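Local coordinates for transglutaminase-like domain-containing protein (Streptococcus suis, PDB 4XZ7), which is a transglutaminase that probably cross-links proteins through glutamine and lysine side chains and acts as an antiphagocytic virulence factor, at residues Arg190-Leu201 / Asp252-Gln260; Arg273-Pro281 / Leu373-Val383. All coordinates share one frame; numbering follows the deposited sequence.

Interaction 1 of 2, residues Arg190-Leu201 / Asp252-Gln260; sequences RFIANDDLIHKL and DLFAVTERQ
Helix 188-205 crosses the short, weakly bonded helix 255-259 and the type I turn before it; at one end R190 stacks on F254 and pairs with E258. The guanidinium of R190 lies flat over one face of the F254 ring, planes 11° and centres 3.9 Å apart. This is also a cation-pi contact. CG of L253 covers the opposite face of the ring. R190 grips the carboxylate of E258 side-on in a two-pronged salt bridge. R190 NE donates to OE2 of E258 at 3.0 Å, on the syn lone pair. R190 NH2 donates to OE1 of E258 at 2.8 Å. The guanidinium and the E258 carboxylate are nearly coplanar, and the bend of the arginine at chi2 (83°) brings its end round over the ring. K182 O and N183 OD1 take further N-H groups of R190, which fixes the guanidinium from several sides.

The two helix segments cross almost at a right angle (97°), with axes 9.5 Å apart. T257 is the knob of this crossing and sits in a hole formed by N194, L197, I198 and L201. T257 OG1 donates to OD1 of N194 at 2.6 Å, in the carbonyl plane and on a lone pair. The other half of the N194 amide serves the preceding turn. N194 ND2 donates to O of L253 at 3.1 Å, approaching from above the carbonyl plane. Both ends of this buried amide are thus used by one segment. CG2 of T257 packs on CG1 of I198 at 3.7 Å. One turn beyond L197, CD1 of L201 rests on CG2 of V256 at 3.8 Å. D252 caps the turn by accepting from F254 N. The F191 ring meets CD1 of L253 obliquely, and it also meets F107 of the second subunit.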
loop_
_atom_site.group_PDB
_atom_site.type_symbol
_atom_site.label_atom_id
_atom_site.label_comp_id
_atom_site.label_asym_id
_atom_site.label_seq_id
_atom_site.Cartn_x
_atom_site.Cartn_y
_atom_site.Cartn_z
ATOM N N ARG B 190 17.920 -0.524 12.062
ATOM C CA ARG B 190 16.601 -0.133 12.532
ATOM C C ARG B 190 16.244 -0.913 13.790
ATOM O O ARG B 190 15.720 -0.338 14.756
ATOM C CB ARG B 190 15.557 -0.364 11.443
ATOM C CG ARG B 190 14.174 0.006 11.857
ATOM C CD ARG B 190 13.946 1.485 11.675
ATOM N NE ARG B 190 12.575 1.862 11.980
ATOM C CZ ARG B 190 11.566 1.738 11.121
ATOM N NH1 ARG B 190 11.777 1.233 9.911
ATOM N NH2 ARG B 190 10.341 2.113 11.470
ATOM N N PHE B 191 16.550 -2.210 13.779
ATOM C CA PHE B 191 16.181 -3.090 14.885
ATOM C C PHE B 191 16.959 -2.736 16.153
ATOM O O PHE B 191 16.389 -2.672 17.255
ATOM C CB PHE B 191 16.409 -4.560 14.515
ATOM C CG PHE B 191 15.930 -5.530 15.567
ATOM C CD1 PHE B 191 14.618 -5.967 15.575
ATOM C CD2 PHE B 191 16.793 -5.993 16.558
ATOM C CE1 PHE B 191 14.167 -6.857 16.541
ATOM C CE2 PHE B 191 16.354 -6.877 17.530
ATOM C CZ PHE B 191 15.035 -7.312 17.525
ATOM N N ILE B 192 18.258 -2.501 15.999
ATOM C CA ILE B 192 19.085 -2.065 17.115
ATOM C C ILE B 192 18.618 -0.704 17.659
ATOM O O ILE B 192 18.580 -0.504 18.876
ATOM C CB ILE B 192 20.560 -1.994 16.705
ATOM C CG1 ILE B 192 21.058 -3.402 16.368
ATOM C CG2 ILE B 192 21.399 -1.397 17.823
ATOM C CD1 ILE B 192 22.321 -3.421 15.540
ATOM N N ALA B 193 18.228 0.222 16.782
ATOM C CA ALA B 193 17.764 1.523 17.282
ATOM C C ALA B 193 16.449 1.370 18.064
ATOM O O ALA B 193 16.235 2.018 19.094
ATOM C CB ALA B 193 17.601 2.514 16.142
ATOM N N ASN B 194 15.579 0.488 17.586
ATOM C CA ASN B 194 14.383 0.156 18.349
ATOM C C ASN B 194 14.700 -0.453 19.724
ATOM O O ASN B 194 14.057 -0.112 20.726
ATOM C CB ASN B 194 13.491 -0.789 17.556
ATOM C CG ASN B 194 12.069 -0.797 18.070
ATOM O OD1 ASN B 194 11.389 0.222 18.039
ATOM N ND2 ASN B 194 11.622 -1.941 18.570
ATOM N N ASP B 195 15.688 -1.350 19.773
ATOM C CA ASP B 195 16.134 -1.928 21.037
ATOM C C ASP B 195 16.638 -0.835 21.964
ATOM O O ASP B 195 16.542 -0.942 23.203
ATOM C CB ASP B 195 17.235 -2.962 20.815
ATOM C CG ASP B 195 16.703 -4.377 20.756
ATOM O OD1 ASP B 195 15.464 -4.560 20.788
ATOM O OD2 ASP B 195 17.529 -5.309 20.664
ATOM N N ASP B 196 17.171 0.228 21.369
ATOM C CA ASP B 196 17.598 1.357 22.183
ATOM C C ASP B 196 16.395 2.090 22.757
ATOM O O ASP B 196 16.382 2.427 23.940
ATOM C CB ASP B 196 18.472 2.329 21.392
ATOM C CG ASP B 196 19.163 3.340 22.294
ATOM O OD1 ASP B 196 20.092 2.938 23.043
ATOM O OD2 ASP B 196 18.761 4.524 22.266
ATOM N N LEU B 197 15.393 2.340 21.918
ATOM C CA LEU B 197 14.130 2.925 22.383
ATOM C C LEU B 197 13.507 2.143 23.551
ATOM O O LEU B 197 12.993 2.735 24.512
ATOM C CB LEU B 197 13.146 3.007 21.221
ATOM C CG LEU B 197 12.942 4.344 20.502
ATOM C CD1 LEU B 197 14.060 5.305 20.741
ATOM C CD2 LEU B 197 12.760 4.112 19.001
ATOM N N ILE B 198 13.569 0.816 23.477
ATOM C CA ILE B 198 13.050 -0.032 24.544
ATOM C C ILE B 198 13.868 0.130 25.812
ATOM O O ILE B 198 13.307 0.256 26.906
ATOM C CB ILE B 198 13.046 -1.509 24.130
ATOM C CG1 ILE B 198 12.075 -1.711 22.966
ATOM C CG2 ILE B 198 12.650 -2.387 25.287
ATOM C CD1 ILE B 198 12.214 -3.048 22.330
ATOM N N HIS B 199 15.194 0.121 25.655
ATOM C CA HIS B 199 16.114 0.351 26.766
ATOM C C HIS B 199 15.760 1.654 27.480
ATOM O O HIS B 199 15.689 1.704 28.713
ATOM C CB HIS B 199 17.563 0.396 26.265
ATOM C CG HIS B 199 18.582 0.042 27.306
ATOM N ND1 HIS B 199 18.811 0.817 28.423
ATOM C CD2 HIS B 199 19.446 -0.998 27.387
ATOM C CE1 HIS B 199 19.762 0.265 29.154
ATOM N NE2 HIS B 199 20.167 -0.835 28.546
ATOM N N LYS B 200 15.515 2.703 26.706
ATOM C CA LYS B 200 15.135 3.982 27.289
ATOM C C LYS B 200 13.792 3.899 28.011
ATOM O O LYS B 200 13.619 4.530 29.060
ATOM C CB LYS B 200 15.094 5.066 26.214
ATOM C CG LYS B 200 16.456 5.697 25.949
ATOM C CD LYS B 200 16.449 6.576 24.705
ATOM C CE LYS B 200 17.835 7.151 24.447
ATOM N NZ LYS B 200 17.877 7.942 23.186
ATOM N N LEU B 201 12.840 3.133 27.472
ATOM C CA LEU B 201 11.584 2.943 28.215
ATOM C C LEU B 201 11.872 2.259 29.555
ATOM O O LEU B 201 11.263 2.591 30.568
ATOM C CB LEU B 201 10.557 2.129 27.417
ATOM C CG LEU B 201 9.980 2.762 26.153
ATOM C CD1 LEU B 201 9.070 1.780 25.431
ATOM C CD2 LEU B 201 9.219 4.036 26.502
ATOM N N ASP B 252 2.873 -3.786 15.516
ATOM C CA ASP B 252 4.234 -4.232 15.251
ATOM C C ASP B 252 5.246 -3.631 16.221
ATOM O O ASP B 252 4.903 -2.831 17.094
ATOM C CB ASP B 252 4.659 -3.960 13.790
ATOM C CG ASP B 252 4.878 -2.482 13.461
ATOM O OD1 ASP B 252 5.082 -1.645 14.357
ATOM O OD2 ASP B 252 4.875 -2.160 12.252
ATOM N N LEU B 253 6.502 -3.995 16.022
ATOM C CA LEU B 253 7.543 -3.719 17.000
ATOM C C LEU B 253 7.848 -2.236 17.159
ATOM O O LEU B 253 8.565 -1.856 18.078
ATOM C CB LEU B 253 8.825 -4.466 16.643
ATOM C CG LEU B 253 9.657 -4.094 15.410
ATOM C CD1 LEU B 253 11.022 -4.814 15.494
ATOM C CD2 LEU B 253 8.961 -4.464 14.111
ATOM N N PHE B 254 7.294 -1.406 16.277
ATOM C CA PHE B 254 7.574 0.030 16.311
ATOM C C PHE B 254 6.455 0.845 16.946
ATOM O O PHE B 254 6.578 2.058 17.125
ATOM C CB PHE B 254 7.822 0.542 14.902
ATOM C CG PHE B 254 8.944 -0.163 14.199
ATOM C CD1 PHE B 254 10.238 -0.137 14.719
ATOM C CD2 PHE B 254 8.717 -0.840 13.023
ATOM C CE1 PHE B 254 11.268 -0.778 14.070
ATOM C CE2 PHE B 254 9.756 -1.481 12.368
ATOM C CZ PHE B 254 11.028 -1.449 12.894
ATOM N N ALA B 255 5.362 0.174 17.277
ATOM C CA ALA B 255 4.151 0.860 17.680
ATOM C C ALA B 255 4.311 1.657 18.991
ATOM O O ALA B 255 3.975 2.839 19.037
ATOM C CB ALA B 255 3.017 -0.129 17.801
ATOM N N VAL B 256 4.784 1.047 20.067
ATOM C CA VAL B 256 4.845 1.862 21.282
ATOM C C VAL B 256 6.142 2.665 21.331
ATOM O O VAL B 256 6.194 3.728 21.944
ATOM C CB VAL B 256 4.637 1.027 22.593
ATOM C CG1 VAL B 256 4.332 -0.426 22.303
ATOM C CG2 VAL B 256 5.763 1.233 23.627
ATOM N N THR B 257 7.163 2.203 20.619
ATOM C CA THR B 257 8.475 2.830 20.700
ATOM C C THR B 257 8.606 4.069 19.811
ATOM O O THR B 257 8.979 5.128 20.288
ATOM C CB THR B 257 9.579 1.833 20.334
ATOM O OG1 THR B 257 9.173 1.049 19.201
ATOM C CG2 THR B 257 9.866 0.918 21.516
ATOM N N GLU B 258 8.315 3.920 18.520
ATOM C CA GLU B 258 8.371 5.024 17.563
ATOM C C GLU B 258 7.075 5.815 17.476
ATOM O O GLU B 258 7.061 7.048 17.521
ATOM C CB GLU B 258 8.709 4.493 16.166
ATOM C CG GLU B 258 10.057 3.788 16.117
ATOM C CD GLU B 258 10.469 3.407 14.707
ATOM O OE1 GLU B 258 9.682 3.598 13.749
ATOM O OE2 GLU B 258 11.594 2.905 14.562
ATOM N N ARG B 259 5.977 5.092 17.323
ATOM C CA ARG B 259 4.693 5.726 17.067
ATOM C C ARG B 259 4.055 6.258 18.349
ATOM O O ARG B 259 3.278 7.213 18.312
ATOM C CB ARG B 259 3.780 4.721 16.378
ATOM C CG ARG B 259 2.453 5.236 15.888
ATOM C CD ARG B 259 1.798 4.098 15.160
ATOM N NE ARG B 259 0.548 4.464 14.510
ATOM C CZ ARG B 259 -0.640 3.996 14.872
ATOM N NH1 ARG B 259 -0.727 3.147 15.890
ATOM N NH2 ARG B 259 -1.735 4.357 14.209
ATOM N N GLN B 260 4.375 5.616 19.471
ATOM C CA GLN B 260 3.817 5.945 20.785
ATOM C C GLN B 260 2.296 5.784 20.819
ATOM O O GLN B 260 1.594 6.409 21.616
ATOM C CB GLN B 260 4.220 7.363 21.190
ATOM C CG GLN B 260 5.724 7.617 21.106
ATOM C CD GLN B 260 6.129 8.905 21.787
ATOM O OE1 GLN B 260 5.822 9.991 21.311
ATOM N NE2 GLN B 260 6.803 8.786 22.926
#

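Interaction 2 of 2, residues Arg273-Pro281 / Leu373-Val383; sequences RAFNMLGLP and LLLFNKEKSLV
The guanidinium of R273 has CD2 of L374 over one face, 3.4 Å above the plane and displaced from its centre. Two backbone carbonyls lie at its edge. R273 NH1 donates to O of L374 at 2.8 Å, almost straight (175°) and on a lone pair. R273 NH2 donates to O of F376 at 3.2 Å, tilted from that carbonyl plane. NH2 of R273 also forms a salt bridge with D195 of helix 188-205. CG of R273 is anti to the backbone N (chi1 -173°), and the chain then bends at chi2 to reach the loop. The arginine thereby ties the loop at 374-376 to the helix.

The end of helix 264-277 is a Schellman motif, with G279 at positive phi as its C-prime residue. N of L382 donates a nearly straight hydrogen bond (170°) to O of M277 at 3.0 Å. CD1 of L382 packs on CB of M277 at 3.7 Å and also touches L278 CD2. The M277 chain bends at chi3, bringing CE to 3.5 Å from O of K380. CG2 of V383 lies against CA of G279 at 3.7 Å, and its CG1 faces O of L278. CD1 of L373 meets CB of P281 at 3.8 Å.

Helix 188-205 covers R273 and M277 with F191, I198 and H199. F275 and L280 turn to helix 213-227 and strand 294-302, and P281 leads into strand 282-288.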
loop_
_atom_site.group_PDB
_atom_site.type_symbol
_atom_site.label_atom_id
_atom_site.label_comp_id
_atom_site.label_asym_id
_atom_site.label_seq_id
_atom_site.Cartn_x
_atom_site.Cartn_y
_atom_site.Cartn_z
ATOM N N ARG B 273 9.827 -8.047 24.817
ATOM C CA ARG B 273 11.215 -7.703 24.498
ATOM C C ARG B 273 11.902 -7.110 25.725
ATOM O O ARG B 273 12.974 -7.572 26.122
ATOM C CB ARG B 273 11.295 -6.726 23.324
ATOM C CG ARG B 273 12.707 -6.464 22.837
ATOM C CD ARG B 273 13.270 -7.645 22.051
ATOM N NE ARG B 273 14.599 -7.353 21.518
ATOM C CZ ARG B 273 15.446 -8.282 21.094
ATOM N NH1 ARG B 273 15.099 -9.561 21.131
ATOM N NH2 ARG B 273 16.640 -7.940 20.641
ATOM N N ALA B 274 11.274 -6.107 26.334
ATOM C CA ALA B 274 11.808 -5.471 27.546
ATOM C C ALA B 274 12.066 -6.444 28.711
ATOM O O ALA B 274 13.064 -6.327 29.415
ATOM C CB ALA B 274 10.870 -4.383 27.997
ATOM N N PHE B 275 11.158 -7.391 28.922
ATOM C CA PHE B 275 11.285 -8.340 30.018
ATOM C C PHE B 275 12.432 -9.318 29.790
ATOM O O PHE B 275 13.096 -9.740 30.738
ATOM C CB PHE B 275 9.980 -9.111 30.213
ATOM C CG PHE B 275 8.846 -8.260 30.727
ATOM C CD1 PHE B 275 9.104 -7.127 31.486
ATOM C CD2 PHE B 275 7.531 -8.592 30.452
ATOM C CE1 PHE B 275 8.060 -6.341 31.969
ATOM C CE2 PHE B 275 6.478 -7.806 30.929
ATOM C CZ PHE B 275 6.748 -6.681 31.685
ATOM N N ASN B 276 12.644 -9.696 28.532
ATOM C CA ASN B 276 13.755 -10.579 28.211
ATOM C C ASN B 276 15.060 -9.839 28.476
ATOM O O ASN B 276 15.996 -10.418 29.025
ATOM C CB ASN B 276 13.679 -11.082 26.767
ATOM C CG ASN B 276 12.688 -12.221 26.600
ATOM O OD1 ASN B 276 12.541 -13.058 27.484
ATOM N ND2 ASN B 276 11.982 -12.242 25.469
ATOM N N MET B 277 15.119 -8.560 28.111
ATOM C CA MET B 277 16.279 -7.746 28.444
ATOM C C MET B 277 16.532 -7.733 29.957
ATOM O O MET B 277 17.677 -7.784 30.404
ATOM C CB MET B 277 16.100 -6.320 27.933
ATOM C CG MET B 277 16.238 -6.175 26.418
ATOM S SD MET B 277 15.897 -4.509 25.832
ATOM C CE MET B 277 17.113 -3.554 26.735
ATOM N N LEU B 278 15.455 -7.678 30.736
ATOM C CA LEU B 278 15.547 -7.566 32.188
ATOM C C LEU B 278 15.788 -8.906 32.875
ATOM O O LEU B 278 15.759 -8.996 34.097
ATOM C CB LEU B 278 14.269 -6.930 32.743
ATOM C CG LEU B 278 14.024 -5.453 32.435
ATOM C CD1 LEU B 278 12.572 -5.058 32.723
ATOM C CD2 LEU B 278 14.992 -4.584 33.224
ATOM N N GLY B 279 16.012 -9.953 32.094
ATOM C CA GLY B 279 16.238 -11.269 32.661
ATOM C C GLY B 279 14.948 -11.969 33.045
ATOM O O GLY B 279 14.959 -12.904 33.835
ATOM N N LEU B 280 13.829 -11.523 32.484
ATOM C CA LEU B 280 12.549 -12.122 32.813
ATOM C C LEU B 280 11.965 -12.828 31.583
ATOM O O LEU B 280 11.291 -12.189 30.765
ATOM C CB LEU B 280 11.584 -11.054 33.327
ATOM C CG LEU B 280 11.568 -10.616 34.797
ATOM C CD1 LEU B 280 12.700 -11.229 35.596
ATOM C CD2 LEU B 280 11.583 -9.085 34.885
ATOM N N PRO B 281 12.242 -14.140 31.434
ATOM C CA PRO B 281 11.785 -14.919 30.270
ATOM C C PRO B 281 10.351 -14.597 29.872
ATOM O O PRO B 281 9.441 -14.753 30.696
ATOM C CB PRO B 281 11.903 -16.361 30.753
ATOM C CG PRO B 281 13.124 -16.313 31.669
ATOM C CD PRO B 281 13.017 -14.969 32.378
ATOM N N LEU B 373 17.620 -15.662 24.777
ATOM C CA LEU B 373 16.211 -15.484 24.435
ATOM C C LEU B 373 15.990 -14.247 23.551
ATOM O O LEU B 373 14.963 -14.124 22.879
ATOM C CB LEU B 373 15.362 -15.384 25.706
ATOM C CG LEU B 373 15.306 -16.599 26.642
ATOM C CD1 LEU B 373 14.265 -16.378 27.734
ATOM C CD2 LEU B 373 15.027 -17.891 25.887
ATOM N N LEU B 374 16.955 -13.335 23.555
ATOM C CA LEU B 374 16.894 -12.132 22.729
ATOM C C LEU B 374 17.222 -12.388 21.251
ATOM O O LEU B 374 16.902 -11.557 20.392
ATOM C CB LEU B 374 17.857 -11.079 23.272
ATOM C CG LEU B 374 17.481 -10.402 24.578
ATOM C CD1 LEU B 374 18.639 -9.521 25.049
ATOM C CD2 LEU B 374 16.211 -9.566 24.363
ATOM N N LEU B 375 17.891 -13.514 20.981
ATOM C CA LEU B 375 18.271 -13.947 19.626
ATOM C C LEU B 375 19.339 -13.092 18.961
ATOM O O LEU B 375 20.220 -13.607 18.273
ATOM C CB LEU B 375 17.051 -13.990 18.697
ATOM C CG LEU B 375 16.032 -15.109 18.913
ATOM C CD1 LEU B 375 15.144 -15.252 17.673
ATOM C CD2 LEU B 375 16.719 -16.431 19.264
ATOM N N PHE B 376 19.248 -11.785 19.140
ATOM C CA PHE B 376 20.136 -10.869 18.445
ATOM C C PHE B 376 20.295 -9.629 19.293
ATOM O O PHE B 376 19.450 -9.353 20.134
ATOM C CB PHE B 376 19.563 -10.535 17.063
ATOM C CG PHE B 376 20.338 -9.496 16.295
ATOM C CD1 PHE B 376 21.464 -9.842 15.569
ATOM C CD2 PHE B 376 19.908 -8.180 16.262
ATOM C CE1 PHE B 376 22.167 -8.881 14.847
ATOM C CE2 PHE B 376 20.599 -7.225 15.545
ATOM C CZ PHE B 376 21.731 -7.573 14.839
ATOM N N ASN B 377 21.374 -8.890 19.072
ATOM C CA ASN B 377 21.687 -7.722 19.880
ATOM C C ASN B 377 21.764 -8.099 21.361
ATOM O O ASN B 377 21.382 -7.313 22.235
ATOM C CB ASN B 377 20.649 -6.620 19.651
ATOM C CG ASN B 377 21.170 -5.256 20.025
ATOM O OD1 ASN B 377 22.377 -5.065 20.145
ATOM N ND2 ASN B 377 20.267 -4.302 20.228
ATOM N N LYS B 378 22.270 -9.308 21.620
ATOM C CA LYS B 378 22.335 -9.908 22.957
ATOM C C LYS B 378 23.007 -9.025 24.002
ATOM O O LYS B 378 22.800 -9.208 25.202
ATOM C CB LYS B 378 23.077 -11.255 22.904
ATOM C CG LYS B 378 22.371 -12.311 22.082
ATOM C CD LYS B 378 23.014 -13.682 22.206
ATOM C CE LYS B 378 22.119 -14.707 21.524
ATOM N NZ LYS B 378 22.549 -16.094 21.793
ATOM N N GLU B 379 23.804 -8.070 23.545
ATOM C CA GLU B 379 24.563 -7.228 24.452
ATOM C C GLU B 379 23.662 -6.267 25.211
ATOM O O GLU B 379 24.017 -5.816 26.293
ATOM C CB GLU B 379 25.634 -6.446 23.689
ATOM C CG GLU B 379 25.190 -5.061 23.238
ATOM C CD GLU B 379 25.942 -3.956 23.957
ATOM O OE1 GLU B 379 25.358 -2.867 24.148
ATOM O OE2 GLU B 379 27.116 -4.180 24.322
ATOM N N LYS B 380 22.490 -5.957 24.666
ATOM C CA LYS B 380 21.634 -4.975 25.320
ATOM C C LYS B 380 20.946 -5.570 26.549
ATOM O O LYS B 380 20.305 -4.849 27.317
ATOM C CB LYS B 380 20.606 -4.408 24.338
ATOM C CG LYS B 380 20.666 -2.888 24.247
ATOM C CD LYS B 380 22.077 -2.420 23.889
ATOM C CE LYS B 380 22.335 -0.999 24.380
ATOM N NZ LYS B 380 21.221 -0.069 24.029
ATOM N N SER B 381 21.090 -6.882 26.731
ATOM C CA SER B 381 20.703 -7.541 27.976
ATOM C C SER B 381 21.260 -6.788 29.184
ATOM O O SER B 381 22.407 -6.342 29.173
ATOM C CB SER B 381 21.190 -8.992 27.992
ATOM O OG SER B 381 21.065 -9.573 29.282
ATOM N N LEU B 382 20.430 -6.638 30.209
ATOM C CA LEU B 382 20.779 -5.852 31.385
ATOM C C LEU B 382 21.218 -6.738 32.527
ATOM O O LEU B 382 21.483 -6.265 33.630
ATOM C CB LEU B 382 19.591 -5.000 31.820
ATOM C CG LEU B 382 19.077 -4.059 30.731
ATOM C CD1 LEU B 382 17.584 -4.237 30.549
ATOM C CD2 LEU B 382 19.426 -2.629 31.097
ATOM N N VAL B 383 21.280 -8.033 32.254
ATOM C CA VAL B 383 21.657 -9.009 33.264
ATOM C C VAL B 383 22.818 -9.862 32.760
ATOM O O VAL B 383 23.008 -10.997 33.200
ATOM C CB VAL B 383 20.461 -9.914 33.644
ATOM C CG1 VAL B 383 19.386 -9.102 34.366
ATOM C CG2 VAL B 383 19.883 -10.590 32.394
#

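Both interactions belong to the C-terminal half of the chain, which holds the transglutaminase-like region. Their centres are about 14 Å apart. Interaction 1 closes at 260 before interaction 2 opens at 273. Strand 261-262 and most of helix 264-277 lie between them. By family, that helix probably carries the nucleophilic cysteine at its start. Helix 188-205 joins the contacts: one side packs on 252-260, another on 273-281 and 373-383. D195 OD2 lies 2.8 Å from R273 NH2, a salt bridge, and N377 ND2 is a probable second partner. H199 packs on L382. Both contacts reach the second subunit, so this region also contributes to the dimer interface.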